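HTH-type transcriptional regulator cbl (Escherichia coli K12, PDB 2FYI) may act as an accessory LysR-type transcriptional regulator within the cys regulon, its cofactor-binding domain being the part described here. Local coordinates at residues Gly50-Ile55 / Gln120-Arg125; Glu54-Leu59 / Glu71-Asp76; Tyr154-Leu159 / Glu175-Leu180. All blocks are in the same frame, centred on the assembly; numbering follows the deposited sequence.

Contact 1. Residues Gly50-Ile55 / Gln120-Arg125; sequences GTPQEI and QGITGR
The torsions of I122 turn a methyl group toward P52: with chi1 at 69°, CG1 sits between the backbone N and the carbonyl carbon, while CG2, lying anti to the carbonyl carbon, faces the proline ring. This holds for one of two modelled conformers, so the detail of the touch is less certain than the proximity of the residues. CG2 of I122 lies 3.7 Å from P52 CD and 4.0 Å from P52 CG, and the two side chains cross at about a right angle. At the neighbouring position, the carbonyl O of G121 comes within 4.0 Å of P52 CG. G121 itself has a phi of 98°, a backbone conformation suited to glycine. No polar bond joins the two segments, and their mutual burial is small.

The proline belongs to the first turn of helix 52-61, whose start is closed by a capping box. T51 OG1 accepts from the backbone N of E54 at 3.3 Å. E54 OE1 in turn accepts from the backbone N of T51 at 2.9 Å. The N-H meets this oxygen from above the carboxylate plane, 39° out of it. That same oxygen makes a salt bridge with R119 of the second subunit, so the cap is coupled to the dimer; the nearby positive charge would probably favour the ionised carboxylate.

Beyond I122, the loop is tied in by T123, whose OG1 hydrogen-bonds T23 and whose carbonyl meets H89, before G124 takes the N-cap position of helix 125-134. Helix 52-61 lies in one lobe and the 120-125 loop in the other, a meeting across the interlobe cleft of the periplasmic-binding-protein-like fold, the cleft where LysR-type regulators generally bind their effectors.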
loop_
_atom_site.group_PDB
_atom_site.type_symbol
_atom_site.label_atom_id
_atom_site.label_comp_id
_atom_site.label_asym_id
_atom_site.label_seq_id
_atom_site.Cartn_x
_atom_site.Cartn_y
_atom_site.Cartn_z
ATOM N N GLY A 50 0.982 -8.188 -2.395
ATOM C CA GLY A 50 1.340 -8.674 -1.087
ATOM C C GLY A 50 2.742 -8.294 -0.725
ATOM O O GLY A 50 3.415 -7.654 -1.510
ATOM N N THR A 51 3.163 -8.687 0.480
ATOM C CA THR A 51 4.536 -8.481 0.970
ATOM C C THR A 51 5.454 -9.540 0.369
ATOM O O THR A 51 4.996 -10.611 -0.028
ATOM C CB THR A 51 4.628 -8.639 2.505
ATOM O OG1 THR A 51 4.544 -10.031 2.856
ATOM C CG2 THR A 51 3.527 -7.856 3.210
ATOM N N PRO A 52 6.762 -9.265 0.328
ATOM C CA PRO A 52 7.663 -10.220 -0.333
ATOM C C PRO A 52 7.553 -11.631 0.247
ATOM O O PRO A 52 7.627 -12.604 -0.482
ATOM C CB PRO A 52 9.048 -9.615 -0.095
ATOM C CG PRO A 52 8.775 -8.162 0.143
ATOM C CD PRO A 52 7.479 -8.109 0.885
ATOM N N GLN A 53 7.351 -11.738 1.548
ATOM C CA GLN A 53 7.252 -13.038 2.186
ATOM C C GLN A 53 5.965 -13.799 1.807
ATOM O O GLN A 53 5.984 -15.027 1.628
ATOM C CB GLN A 53 7.419 -12.879 3.691
ATOM C CG GLN A 53 6.717 -13.939 4.515
ATOM C CD GLN A 53 7.231 -13.992 5.969
ATOM O OE1 GLN A 53 7.736 -12.975 6.527
ATOM N NE2 GLN A 53 7.122 -15.189 6.587
ATOM N N GLU A 54 4.860 -13.063 1.675
ATOM C CA GLU A 54 3.626 -13.608 1.117
ATOM C C GLU A 54 3.827 -14.119 -0.293
ATOM O O GLU A 54 3.311 -15.169 -0.680
ATOM C CB GLU A 54 2.584 -12.514 1.020
ATOM C CG GLU A 54 1.524 -12.581 2.075
ATOM C CD GLU A 54 1.041 -11.211 2.513
ATOM O OE1 GLU A 54 1.103 -10.213 1.730
ATOM O OE2 GLU A 54 0.606 -11.151 3.673
ATOM N N ILE A 55 4.545 -13.328 -1.071
ATOM C CA ILE A 55 4.777 -13.635 -2.441
ATOM C C ILE A 55 5.524 -14.941 -2.545
ATOM O O ILE A 55 5.181 -15.805 -3.362
ATOM C CB ILE A 55 5.570 -12.545 -3.093
ATOM C CG1 ILE A 55 4.890 -11.202 -2.841
ATOM C CG2 ILE A 55 5.677 -12.812 -4.577
ATOM C CD1 ILE A 55 5.413 -10.068 -3.698
ATOM N N GLN A 120 11.371 -2.003 7.408
ATOM C CA GLN A 120 12.433 -2.983 7.189
ATOM C C GLN A 120 11.869 -4.160 6.481
ATOM O O GLN A 120 10.760 -4.568 6.773
ATOM C CB GLN A 120 13.016 -3.473 8.499
ATOM C CG GLN A 120 13.213 -2.371 9.491
ATOM C CD GLN A 120 14.401 -2.623 10.391
ATOM O OE1 GLN A 120 14.346 -3.448 11.311
ATOM N NE2 GLN A 120 15.485 -1.912 10.135
ATOM N N GLY A 121 12.647 -4.713 5.557
ATOM C CA GLY A 121 12.237 -5.885 4.812
ATOM C C GLY A 121 11.658 -5.562 3.452
ATOM O O GLY A 121 11.448 -6.465 2.635
ATOM N N ILE A 122 11.393 -4.287 3.188
ATOM C CA ILE A 122 10.697 -3.932 1.954
ATOM C C ILE A 122 11.205 -2.682 1.223
ATOM O O ILE A 122 11.616 -1.685 1.832
ATOM C CB ILE A 122 9.159 -3.822 2.153
ATOM C CG1 ILE A 122 8.801 -2.610 3.015
ATOM C CG2 ILE A 122 8.603 -5.095 2.745
ATOM C CD1 ILE A 122 7.720 -1.806 2.436
ATOM N N THR A 123 11.134 -2.770 -0.101
ATOM C CA THR A 123 11.677 -1.785 -1.037
ATOM C C THR A 123 13.068 -1.222 -0.694
ATOM O O THR A 123 13.298 -0.009 -0.616
ATOM C CB THR A 123 10.609 -0.731 -1.350
ATOM O OG1 THR A 123 9.410 -1.430 -1.673
ATOM C CG2 THR A 123 10.966 0.093 -2.568
ATOM N N GLY A 124 13.986 -2.152 -0.472
ATOM C CA GLY A 124 15.396 -1.841 -0.368
ATOM C C GLY A 124 15.825 -1.104 0.872
ATOM O O GLY A 124 16.839 -0.439 0.867
ATOM N N ARG A 125 15.058 -1.239 1.938
ATOM C CA ARG A 125 15.281 -0.478 3.160
ATOM C C ARG A 125 16.673 -0.745 3.697
ATOM O O ARG A 125 17.310 0.131 4.302
ATOM C CB ARG A 125 14.215 -0.844 4.197
ATOM C CG ARG A 125 14.527 -0.408 5.589
ATOM C CD ARG A 125 14.618 1.107 5.719
ATOM N NE ARG A 125 15.082 1.400 7.068
ATOM C CZ ARG A 125 14.298 1.511 8.138
ATOM N NH1 ARG A 125 12.978 1.427 8.053
ATOM N NH2 ARG A 125 14.850 1.718 9.310
#

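Contact 2. Residues Glu54-Leu59 / Glu71-Asp76; sequences EIATLL and ERLSND
Apolar contact between A56 and L73 sits at the centre of this packing. The alanine directs its CB at the loop, and the CD2 methyl of L73 approaches to 4.4 Å from A56 CB, a loose van der Waals distance. I55, one residue before A56, and L59, three residues after it, also point toward the loop, though without close approach. Across this join lies L79, at the start of strand 79-94, which A56, L59 and L73 all touch.

The arrangement belongs to a beta-alpha-beta crossover: helix 52-61 links strand 43-49 to strand 66-69, both parallel to strand 14-20 between them, and residues 71-76 fold back beside the helix as the chain leaves the second strand. A type I beta turn from L73 to D76 redirects it.

Polar groups border the alanine without bonding to residues 54-59. The carbonyl O of R72 is 4.4 Å from A56 CB. D76 leaves the backbone toward the helix, CG anti to the backbone N (chi1 -175°), and its OD2 lies 4.1 Å from A56 CB, whereas OD1 accepts from the backbone N of Q78. A weak hydrogen bond runs from R72 NH2 to Q53 OE1, just before residues 54-59 on helix 52-61.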
loop_
_atom_site.group_PDB
_atom_site.type_symbol
_atom_site.label_atom_id
_atom_site.label_comp_id
_atom_site.label_asym_id
_atom_site.label_seq_id
_atom_site.Cartn_x
_atom_site.Cartn_y
_atom_site.Cartn_z
ATOM N N GLU A 54 4.860 -13.063 1.675
ATOM C CA GLU A 54 3.626 -13.608 1.117
ATOM C C GLU A 54 3.827 -14.119 -0.293
ATOM O O GLU A 54 3.311 -15.169 -0.680
ATOM C CB GLU A 54 2.584 -12.514 1.020
ATOM C CG GLU A 54 1.524 -12.581 2.075
ATOM C CD GLU A 54 1.041 -11.211 2.513
ATOM O OE1 GLU A 54 1.103 -10.213 1.730
ATOM O OE2 GLU A 54 0.606 -11.151 3.673
ATOM N N ILE A 55 4.545 -13.328 -1.071
ATOM C CA ILE A 55 4.777 -13.635 -2.441
ATOM C C ILE A 55 5.524 -14.941 -2.545
ATOM O O ILE A 55 5.181 -15.805 -3.362
ATOM C CB ILE A 55 5.570 -12.545 -3.093
ATOM C CG1 ILE A 55 4.890 -11.202 -2.841
ATOM C CG2 ILE A 55 5.677 -12.812 -4.577
ATOM C CD1 ILE A 55 5.413 -10.068 -3.698
ATOM N N ALA A 56 6.535 -15.111 -1.705
ATOM C CA ALA A 56 7.284 -16.362 -1.698
ATOM C C ALA A 56 6.376 -17.533 -1.325
ATOM O O ALA A 56 6.434 -18.586 -1.939
ATOM C CB ALA A 56 8.464 -16.277 -0.754
ATOM N N THR A 57 5.527 -17.355 -0.325
ATOM C CA THR A 57 4.633 -18.417 0.072
ATOM C C THR A 57 3.685 -18.778 -1.055
ATOM O O THR A 57 3.476 -19.951 -1.327
ATOM C CB THR A 57 3.845 -17.992 1.272
ATOM O OG1 THR A 57 4.756 -17.857 2.355
ATOM C CG2 THR A 57 2.815 -19.019 1.629
ATOM N N LEU A 58 3.112 -17.778 -1.725
ATOM C CA LEU A 58 2.156 -18.068 -2.789
ATOM C C LEU A 58 2.832 -18.863 -3.883
ATOM O O LEU A 58 2.233 -19.747 -4.469
ATOM C CB LEU A 58 1.539 -16.792 -3.356
ATOM C CG LEU A 58 0.662 -15.970 -2.401
ATOM C CD1 LEU A 58 0.483 -14.621 -3.016
ATOM C CD2 LEU A 58 -0.678 -16.607 -2.128
ATOM N N LEU A 59 4.094 -18.560 -4.152
ATOM C CA LEU A 59 4.805 -19.315 -5.158
ATOM C C LEU A 59 5.021 -20.734 -4.689
ATOM O O LEU A 59 4.794 -21.661 -5.454
ATOM C CB LEU A 59 6.130 -18.661 -5.506
ATOM C CG LEU A 59 6.127 -17.480 -6.468
ATOM C CD1 LEU A 59 7.552 -17.018 -6.723
ATOM C CD2 LEU A 59 5.469 -17.867 -7.757
ATOM N N GLU A 71 12.829 -8.208 -2.726
ATOM C CA GLU A 71 13.387 -8.887 -1.573
ATOM C C GLU A 71 13.018 -10.365 -1.562
ATOM O O GLU A 71 12.043 -10.789 -2.182
ATOM C CB GLU A 71 12.909 -8.218 -0.282
ATOM C CG GLU A 71 13.158 -6.703 -0.224
ATOM C CD GLU A 71 14.652 -6.329 0.008
ATOM O OE1 GLU A 71 15.445 -7.191 0.491
ATOM O OE2 GLU A 71 15.024 -5.157 -0.277
ATOM N N ARG A 72 13.837 -11.158 -0.881
ATOM C CA ARG A 72 13.482 -12.536 -0.535
ATOM C C ARG A 72 13.135 -13.500 -1.647
ATOM O O ARG A 72 12.411 -14.425 -1.356
ATOM C CB ARG A 72 12.225 -12.563 0.365
ATOM C CG ARG A 72 12.313 -11.797 1.645
ATOM C CD ARG A 72 11.943 -12.709 2.773
ATOM N NE ARG A 72 11.622 -11.998 4.010
ATOM C CZ ARG A 72 10.875 -12.522 4.990
ATOM N NH1 ARG A 72 10.376 -13.761 4.877
ATOM N NH2 ARG A 72 10.612 -11.808 6.085
ATOM N N LEU A 73 13.550 -13.329 -2.894
ATOM C CA LEU A 73 13.120 -14.313 -3.890
ATOM C C LEU A 73 14.348 -14.992 -4.357
ATOM O O LEU A 73 14.324 -16.164 -4.716
ATOM C CB LEU A 73 12.373 -13.701 -5.096
ATOM C CG LEU A 73 10.965 -13.109 -4.903
ATOM C CD1 LEU A 73 10.348 -12.635 -6.204
ATOM C CD2 LEU A 73 10.065 -14.086 -4.208
ATOM N N SER A 74 15.449 -14.265 -4.352
ATOM C CA SER A 74 16.658 -14.845 -4.890
ATOM C C SER A 74 17.398 -15.647 -3.835
ATOM O O SER A 74 18.428 -16.229 -4.111
ATOM C CB SER A 74 17.545 -13.784 -5.499
ATOM O OG SER A 74 17.985 -12.923 -4.497
ATOM N N ASN A 75 16.852 -15.698 -2.628
ATOM C CA ASN A 75 17.507 -16.432 -1.569
ATOM C C ASN A 75 16.660 -17.519 -0.950
ATOM O O ASN A 75 16.924 -17.974 0.152
ATOM C CB ASN A 75 18.066 -15.466 -0.526
ATOM C CG ASN A 75 19.455 -14.960 -0.896
ATOM O OD1 ASN A 75 19.957 -14.001 -0.304
ATOM N ND2 ASN A 75 20.089 -15.610 -1.887
ATOM N N ASP A 76 15.657 -17.968 -1.680
ATOM C CA ASP A 76 14.816 -19.022 -1.173
ATOM C C ASP A 76 15.139 -20.312 -1.908
ATOM O O ASP A 76 15.059 -20.377 -3.134
ATOM C CB ASP A 76 13.357 -18.648 -1.364
ATOM C CG ASP A 76 12.395 -19.661 -0.752
ATOM O OD1 ASP A 76 12.725 -20.886 -0.642
ATOM O OD2 ASP A 76 11.278 -19.192 -0.399
#

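Contact 3. Residues Tyr154-Leu159 / Glu175-Leu180; sequences YVALGL and ENLIRL
A156, in the last turn of helix 148-157, and L177, at the start of strand 177-180, bring their backbones closest, with CA atoms 7.1 Å apart. The helix ends in a Schellman motif: G158 has phi 111°, its N bonds to V155 O at 3.2 Å, and the N of L159 makes a weak bond to Y154 O.

Between the two backbones, L177 does most of the touching. Its CD2 methyl rests against A156 CA and against V155 CG1, each at 4.1 Å. V155 presents that branch because CG1 stands anti to the backbone N (chi1 166°), and the two side chains cross obliquely. V155 also meets P94 and I116, and L177 meets L92, so the join continues into the sheet. Helix 148-157 is the crossover of a beta-alpha-beta unit between strands 141-145 and 161-165, both parallel to strand 115-118; strand 177-180 pairs antiparallel with strand 79-94, next to which 161-165 also runs.

Toward the exposed end of the contact, E175 is poorly ordered. In the model its OE2 lies 4.4 Å from A156 CB and its OE1 accepts from N176 ND2 at 3.1 Å, both as doubtful as the side chain's placement. On the helix, Y154 OH hydrogen-bonds the carbonyl O of A25 of the second subunit.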
loop_
_atom_site.group_PDB
_atom_site.type_symbol
_atom_site.label_atom_id
_atom_site.label_comp_id
_atom_site.label_asym_id
_atom_site.label_seq_id
_atom_site.Cartn_x
_atom_site.Cartn_y
_atom_site.Cartn_z
ATOM N N TYR A 154 3.147 12.272 3.241
ATOM C CA TYR A 154 3.672 12.832 4.480
ATOM C C TYR A 154 4.812 13.812 4.232
ATOM O O TYR A 154 5.058 14.713 5.059
ATOM C CB TYR A 154 3.928 11.743 5.557
ATOM C CG TYR A 154 2.605 11.368 6.090
ATOM C CD1 TYR A 154 1.875 10.321 5.528
ATOM C CD2 TYR A 154 1.996 12.156 7.030
ATOM C CE1 TYR A 154 0.579 10.030 5.974
ATOM C CE2 TYR A 154 0.702 11.893 7.465
ATOM C CZ TYR A 154 -0.002 10.832 6.944
ATOM O OH TYR A 154 -1.304 10.602 7.389
ATOM N N VAL A 155 5.484 13.667 3.090
ATOM C CA VAL A 155 6.522 14.626 2.743
ATOM C C VAL A 155 5.815 15.918 2.374
ATOM O O VAL A 155 6.193 17.013 2.799
ATOM C CB VAL A 155 7.378 14.140 1.560
ATOM C CG1 VAL A 155 8.211 15.278 0.995
ATOM C CG2 VAL A 155 8.241 12.913 1.954
ATOM N N ALA A 156 4.756 15.780 1.594
ATOM C CA ALA A 156 3.944 16.924 1.219
ATOM C C ALA A 156 3.382 17.596 2.459
ATOM O O ALA A 156 3.334 18.797 2.522
ATOM C CB ALA A 156 2.834 16.498 0.311
ATOM N N LEU A 157 2.975 16.826 3.458
ATOM C CA LEU A 157 2.365 17.370 4.652
ATOM C C LEU A 157 3.332 18.148 5.512
ATOM O O LEU A 157 2.907 18.983 6.287
ATOM C CB LEU A 157 1.824 16.246 5.501
ATOM C CG LEU A 157 0.772 16.710 6.489
ATOM C CD1 LEU A 157 -0.476 17.056 5.716
ATOM C CD2 LEU A 157 0.473 15.588 7.455
ATOM N N GLY A 158 4.627 17.864 5.426
ATOM C CA GLY A 158 5.568 18.519 6.287
ATOM C C GLY A 158 6.220 17.648 7.337
ATOM O O GLY A 158 7.160 18.077 8.004
ATOM N N LEU A 159 5.771 16.410 7.490
ATOM C CA LEU A 159 6.307 15.534 8.529
ATOM C C LEU A 159 7.817 15.271 8.491
ATOM O O LEU A 159 8.386 14.997 9.554
ATOM C CB LEU A 159 5.595 14.212 8.473
ATOM C CG LEU A 159 5.695 13.356 9.722
ATOM C CD1 LEU A 159 4.902 13.997 10.870
ATOM C CD2 LEU A 159 5.166 11.965 9.399
ATOM N N GLU A 175 3.488 17.771 -7.396
ATOM C CA GLU A 175 3.277 19.227 -7.554
ATOM C C GLU A 175 4.436 20.146 -7.141
ATOM O O GLU A 175 5.058 20.812 -7.966
ATOM C CB GLU A 175 2.021 19.654 -6.763
ATOM C CG GLU A 175 1.571 18.677 -5.587
ATOM C CD GLU A 175 2.551 18.547 -4.350
ATOM O OE1 GLU A 175 2.934 19.561 -3.705
ATOM O OE2 GLU A 175 2.894 17.394 -3.998
ATOM N N ASN A 176 4.676 20.187 -5.836
ATOM C CA ASN A 176 5.646 21.066 -5.210
ATOM C C ASN A 176 6.682 20.269 -4.463
ATOM O O ASN A 176 7.216 20.726 -3.450
ATOM C CB ASN A 176 4.967 21.979 -4.195
ATOM C CG ASN A 176 3.953 22.874 -4.822
ATOM O OD1 ASN A 176 4.243 24.036 -5.105
ATOM N ND2 ASN A 176 2.757 22.344 -5.070
ATOM N N LEU A 177 6.929 19.059 -4.932
ATOM C CA LEU A 177 8.002 18.267 -4.397
ATOM C C LEU A 177 9.032 18.144 -5.488
ATOM O O LEU A 177 8.721 18.334 -6.661
ATOM C CB LEU A 177 7.504 16.880 -4.025
ATOM C CG LEU A 177 6.315 16.765 -3.090
ATOM C CD1 LEU A 177 6.184 15.313 -2.702
ATOM C CD2 LEU A 177 6.505 17.642 -1.872
ATOM N N ILE A 178 10.256 17.800 -5.100
ATOM C CA ILE A 178 11.358 17.612 -6.041
ATOM C C ILE A 178 12.180 16.385 -5.629
ATOM O O ILE A 178 12.323 16.101 -4.431
ATOM C CB ILE A 178 12.226 18.894 -6.127
ATOM C CG1 ILE A 178 13.505 18.652 -6.926
ATOM C CG2 ILE A 178 12.542 19.431 -4.741
ATOM C CD1 ILE A 178 14.185 19.945 -7.386
ATOM N N ARG A 179 12.685 15.641 -6.612
ATOM C CA ARG A 179 13.534 14.471 -6.341
ATOM C C ARG A 179 15.021 14.836 -6.405
ATOM O O ARG A 179 15.475 15.343 -7.398
ATOM C CB ARG A 179 13.209 13.354 -7.332
ATOM C CG ARG A 179 12.095 12.444 -6.860
ATOM C CD ARG A 179 11.139 11.959 -7.988
ATOM N NE ARG A 179 9.934 11.321 -7.419
ATOM C CZ ARG A 179 9.899 10.073 -6.917
ATOM N NH1 ARG A 179 10.991 9.300 -6.946
ATOM N NH2 ARG A 179 8.770 9.586 -6.401
ATOM N N LEU A 180 15.779 14.610 -5.347
ATOM C CA LEU A 180 17.214 14.874 -5.412
ATOM C C LEU A 180 17.961 13.548 -5.600
ATOM O O LEU A 180 17.601 12.514 -4.991
ATOM C CB LEU A 180 17.688 15.592 -4.159
ATOM C CG LEU A 180 16.957 16.885 -3.747
ATOM C CD1 LEU A 180 17.516 17.569 -2.501
ATOM C CD2 LEU A 180 16.979 17.812 -4.914
#

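In the fold
From the N terminus, the chain reaches helix 52-61, from which contacts 1 and 2 both start, sharing E54 and I55. Contact 2 closes the short loop through strand 66-69. Contact 1 closes a much longer one that contains it, running through strand 79-94 to the second lobe. Their centres are 9 Å apart and they touch, a weak, probable hydrogen bond from the G124 backbone N to E71 OE2 linking them. Contact 3 follows in series, its centre about 24 Å from that of contact 1 and 32 Å from that of contact 2. It joins helix 148-157 to strand 177-180 within the second lobe; of the three, only contact 1 joins segments of different lobes.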